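Local coordinates for protein mirolysin (Tannerella forsythia, PDB 6R7V) that is the latent zymogen of a pappalysin-family zinc metallopeptidase, which probably cleaves proteins once its cysteine switch is released, at residues Gly210-Leu215 with Gly295-Met300. The protein carries 1 engineered substitution. Sequence-based numbering, arbitrary orientation.
With ZN (zinc ion), chain D.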
ATOM      1  N   GLY A 210       0.848   1.801   1.103  1.00 12.41           N
ATOM      2  CA  GLY A 210       2.065   2.604   1.119  1.00 12.37           C
ATOM      3  C   GLY A 210       2.660   2.680  -0.280  1.00 13.24           C
ATOM      4  O   GLY A 210       3.015   3.761  -0.727  1.00 13.09           O
ATOM      5  N   HIS A 211       2.768   1.534  -1.019  1.00 12.38           N
ATOM      6  CA  HIS A 211       3.254   1.606  -2.427  1.00 12.50           C
ATOM      7  C   HIS A 211       2.330   2.430  -3.337  1.00 13.94           C
ATOM      8  O   HIS A 211       2.817   3.183  -4.182  1.00 13.92           O
ATOM      9  CB  HIS A 211       3.363   0.215  -3.037  1.00 12.27           C
ATOM     10  CG  HIS A 211       4.391  -0.706  -2.430  1.00 13.39           C
ATOM     11  ND1 HIS A 211       5.732  -0.361  -2.343  1.00 13.89           N
ATOM     12  CD2 HIS A 211       4.252  -1.987  -2.031  1.00 13.93           C
ATOM     13  CE1 HIS A 211       6.361  -1.443  -1.889  1.00 13.86           C
ATOM     14  NE2 HIS A 211       5.522  -2.442  -1.713  1.00 14.07           N
ATOM     15  N   TRP A 212       1.009   2.272  -3.178  1.00 13.50           N
ATOM     16  CA  TRP A 212       0.068   3.066  -3.985  1.00 12.58           C
ATOM     17  C   TRP A 212       0.242   4.583  -3.710  1.00 14.59           C
ATOM     18  O   TRP A 212      -0.092   5.417  -4.576  1.00 14.95           O
ATOM     19  CB  TRP A 212      -1.336   2.561  -3.635  1.00 13.14           C
ATOM     20  CG  TRP A 212      -2.451   3.231  -4.365  1.00 13.77           C
ATOM     21  CD1 TRP A 212      -2.838   3.021  -5.661  1.00 16.86           C
ATOM     22  CD2 TRP A 212      -3.357   4.177  -3.816  1.00 14.15           C
ATOM     23  NE1 TRP A 212      -3.913   3.817  -5.959  1.00 15.96           N
ATOM     24  CE2 TRP A 212      -4.229   4.575  -4.855  1.00 16.37           C
ATOM     25  CE3 TRP A 212      -3.487   4.765  -2.554  1.00 15.35           C
ATOM     26  CZ2 TRP A 212      -5.264   5.503  -4.646  1.00 15.79           C
ATOM     27  CZ3 TRP A 212      -4.497   5.687  -2.351  1.00 16.14           C
ATOM     28  CH2 TRP A 212      -5.350   6.077  -3.399  1.00 16.64           C
ATOM     29  N   LEU A 213       0.798   4.929  -2.513  1.00 13.11           N
ATOM     30  CA  LEU A 213       1.120   6.275  -2.101  1.00 13.84           C
ATOM     31  C   LEU A 213       2.631   6.576  -2.237  1.00 15.54           C
ATOM     32  O   LEU A 213       3.182   7.469  -1.576  1.00 14.03           O
ATOM     33  CB  LEU A 213       0.601   6.560  -0.690  1.00 13.25           C
ATOM     34  CG  LEU A 213      -0.932   6.554  -0.570  1.00 16.25           C
ATOM     35  CD1 LEU A 213      -1.353   6.699   0.865  1.00 17.78           C
ATOM     36  CD2 LEU A 213      -1.582   7.652  -1.476  1.00 18.95           C
ATOM     37  N   ASP A 214       3.276   5.875  -3.165  1.00 13.95           N
ATOM     38  CA  ASP A 214       4.625   6.165  -3.672  1.00 14.51           C
ATOM     39  C   ASP A 214       5.777   5.643  -2.814  1.00 15.99           C
ATOM     40  O   ASP A 214       6.949   5.938  -3.131  1.00 18.48           O
ATOM     41  CB  ASP A 214       4.820   7.694  -3.915  1.00 15.95           C
ATOM     42  CG  ASP A 214       5.549   8.016  -5.187  1.00 25.51           C
ATOM     43  OD1 ASP A 214       5.572   7.165  -6.068  1.00 25.05           O
ATOM     44  OD2 ASP A 214       6.121   9.131  -5.280  1.00 25.88           O
ATOM     45  N   LEU A 215       5.504   4.868  -1.773  1.00 12.57           N
ATOM     46  CA  LEU A 215       6.615   4.360  -0.966  1.00 13.00           C
ATOM     47  C   LEU A 215       7.222   3.117  -1.562  1.00 13.72           C
ATOM     48  O   LEU A 215       6.508   2.283  -2.159  1.00 15.25           O
ATOM     49  CB  LEU A 215       6.159   4.037   0.464  1.00 12.12           C
ATOM     50  CG  LEU A 215       5.549   5.188   1.252  1.00 14.08           C
ATOM     51  CD1 LEU A 215       5.273   4.752   2.675  1.00 14.40           C
ATOM     52  CD2 LEU A 215       6.441   6.441   1.227  1.00 15.19           C
ATOM     53  N   GLY A 295      -0.694  17.651  -7.743  1.00 28.04           N
ATOM     54  CA  GLY A 295      -0.650  16.296  -7.184  1.00 25.50           C
ATOM     55  C   GLY A 295      -1.357  15.314  -8.088  1.00 27.91           C
ATOM     56  O   GLY A 295      -2.477  15.582  -8.510  1.00 26.93           O
ATOM     57  N   ILE A 296      -0.727  14.168  -8.384  1.00 23.87           N
ATOM     58  CA  ILE A 296      -1.327  13.193  -9.306  1.00 25.89           C
ATOM     59  C   ILE A 296      -2.678  12.656  -8.759  1.00 27.21           C
ATOM     60  O   ILE A 296      -3.555  12.335  -9.566  1.00 27.72           O
ATOM     61  CB  ILE A 296      -0.321  12.051  -9.654  1.00 30.33           C
ATOM     62  CG1 ILE A 296      -0.752  11.238 -10.893  1.00 32.69           C
ATOM     63  CG2 ILE A 296      -0.023  11.139  -8.460  1.00 29.59           C
ATOM     64  CD1 ILE A 296      -0.412  11.848 -12.260  1.00 44.69           C
ATOM     65  N   ARG A 297      -2.861  12.600  -7.406  1.00 22.60           N
ATOM     66  CA  ARG A 297      -4.103  12.100  -6.823  1.00 22.09           C
ATOM     67  C   ARG A 297      -4.974  13.253  -6.268  1.00 24.11           C
ATOM     68  O   ARG A 297      -5.901  12.987  -5.518  1.00 24.21           O
ATOM     69  CB  ARG A 297      -3.802  11.044  -5.735  1.00 22.03           C
ATOM     70  CG  ARG A 297      -2.881   9.916  -6.222  1.00 21.21           C
ATOM     71  CD  ARG A 297      -3.037   8.664  -5.326  1.00 19.29           C
ATOM     72  NE  ARG A 297      -2.182   7.531  -5.717  1.00 19.05           N
ATOM     73  CZ  ARG A 297      -2.449   6.725  -6.743  1.00 21.67           C
ATOM     74  NH1 ARG A 297      -3.488   6.968  -7.538  1.00 17.41           N
ATOM     75  NH2 ARG A 297      -1.660   5.694  -7.005  1.00 18.51           N
ATOM     76  N   ARG A 298      -4.728  14.519  -6.671  1.00 24.41           N
ATOM     77  CA  ARG A 298      -5.501  15.655  -6.148  1.00 24.26           C
ATOM     78  C   ARG A 298      -7.016  15.569  -6.424  1.00 28.16           C
ATOM     79  O   ARG A 298      -7.796  16.019  -5.580  1.00 26.89           O
ATOM     80  CB  ARG A 298      -4.944  16.994  -6.656  1.00 25.49           C
ATOM     81  CG  ARG A 298      -5.219  17.253  -8.125  1.00 30.08           C
ATOM     82  CD  ARG A 298      -4.488  18.474  -8.674  1.00 33.47           C
ATOM     83  NE  ARG A 298      -4.770  18.659 -10.098  1.00 38.70           N
ATOM     84  CZ  ARG A 298      -4.087  18.094 -11.091  1.00 61.91           C
ATOM     85  NH1 ARG A 298      -3.059  17.296 -10.830  1.00 49.01           N
ATOM     86  NH2 ARG A 298      -4.420  18.333 -12.353  1.00 60.37           N
ATOM     87  N   GLU A 299      -7.431  14.998  -7.579  1.00 26.87           N
ATOM     88  CA  GLU A 299      -8.853  14.908  -7.950  1.00 27.11           C
ATOM     89  C   GLU A 299      -9.638  14.058  -6.956  1.00 26.81           C
ATOM     90  O   GLU A 299     -10.824  14.309  -6.723  1.00 26.98           O
ATOM     91  CB  GLU A 299      -9.037  14.340  -9.363  1.00 29.07           C
ATOM     92  CG  GLU A 299     -10.231  14.917 -10.098  1.00 45.05           C
ATOM     93  CD  GLU A 299     -11.311  13.925 -10.471  1.00 71.88           C
ATOM     94  OE1 GLU A 299     -11.354  13.507 -11.651  1.00 63.51           O
ATOM     95  OE2 GLU A 299     -12.121  13.568  -9.586  1.00 74.79           O
ATOM     96  N   MET A 300      -8.972  13.065  -6.338  1.00 22.22           N
ATOM     97  CA  MET A 300      -9.635  12.215  -5.388  1.00 20.49           C
ATOM     98  C   MET A 300     -10.164  13.050  -4.223  1.00 25.14           C
ATOM     99  O   MET A 300     -11.146  12.671  -3.592  1.00 24.58           O
ATOM    100  CB  MET A 300      -8.667  11.140  -4.898  1.00 20.73           C
ATOM    101  CG  MET A 300      -9.313  10.153  -3.994  1.00 23.10           C
ATOM    102  SD  MET A 300      -8.205   8.803  -3.700  1.00 26.87           S
ATOM    103  CE  MET A 300      -8.479   7.819  -5.208  1.00 22.30           C
TER
HETATM  104 ZN    ZN D 403       5.954  -4.327  -1.061  0.74 16.41          ZN
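The guanidinium of R297 lies flat over one face of the W212 indole, planes 19° apart, while M300 SD sits at the indole's edge, near the ring plane. R297 CZ stands 3.6 Å from the centroid of the five-membered ring, a cation-pi contact. W212 ends helix 203-212, the active-site helix of a metzincin, directly after the zinc ligand H211; its broad indole offers a face to the guanidinium and an N-H to D180. R297 suits its place because its flat, charged end can stack and donate at once: W212 O lies at the guanidinium edge and takes two bonds side-on, from NE and, at 2.9 Å, from NH2, the latter in the carbonyl plane on a lone pair. The R297 side chain, extended from CG to NE, carries CD over the six-membered ring as a CH-pi contact. D180 OD2 accepts the W212 NE1 hydrogen bond and pairs with R297 NH1 in a salt bridge, so one carboxylate oxygen meets both stacked groups; its charge would probably offset the guanidinium's. The polarisable, flexible thioether of M300 completes a Met-aromatic contact, with SD 4.0 Å from W212 CH2; M300 also packs on strand 45-55. After W212 the helix stops in a Schellman motif, with D214 at positive phi (82°), where metzincins commonly have glycine; its carboxylate engages R285 (salt bridge) and W29 NE1 (hydrogen bond). This turn leads on to H217, which binds zinc with H207, H211 and the cysteine-switch residue C6. H211 ND1 donates to L215 O at 2.8 Å, fixing the ring's rotation, and its NE2 meets zinc at 2.0 Å.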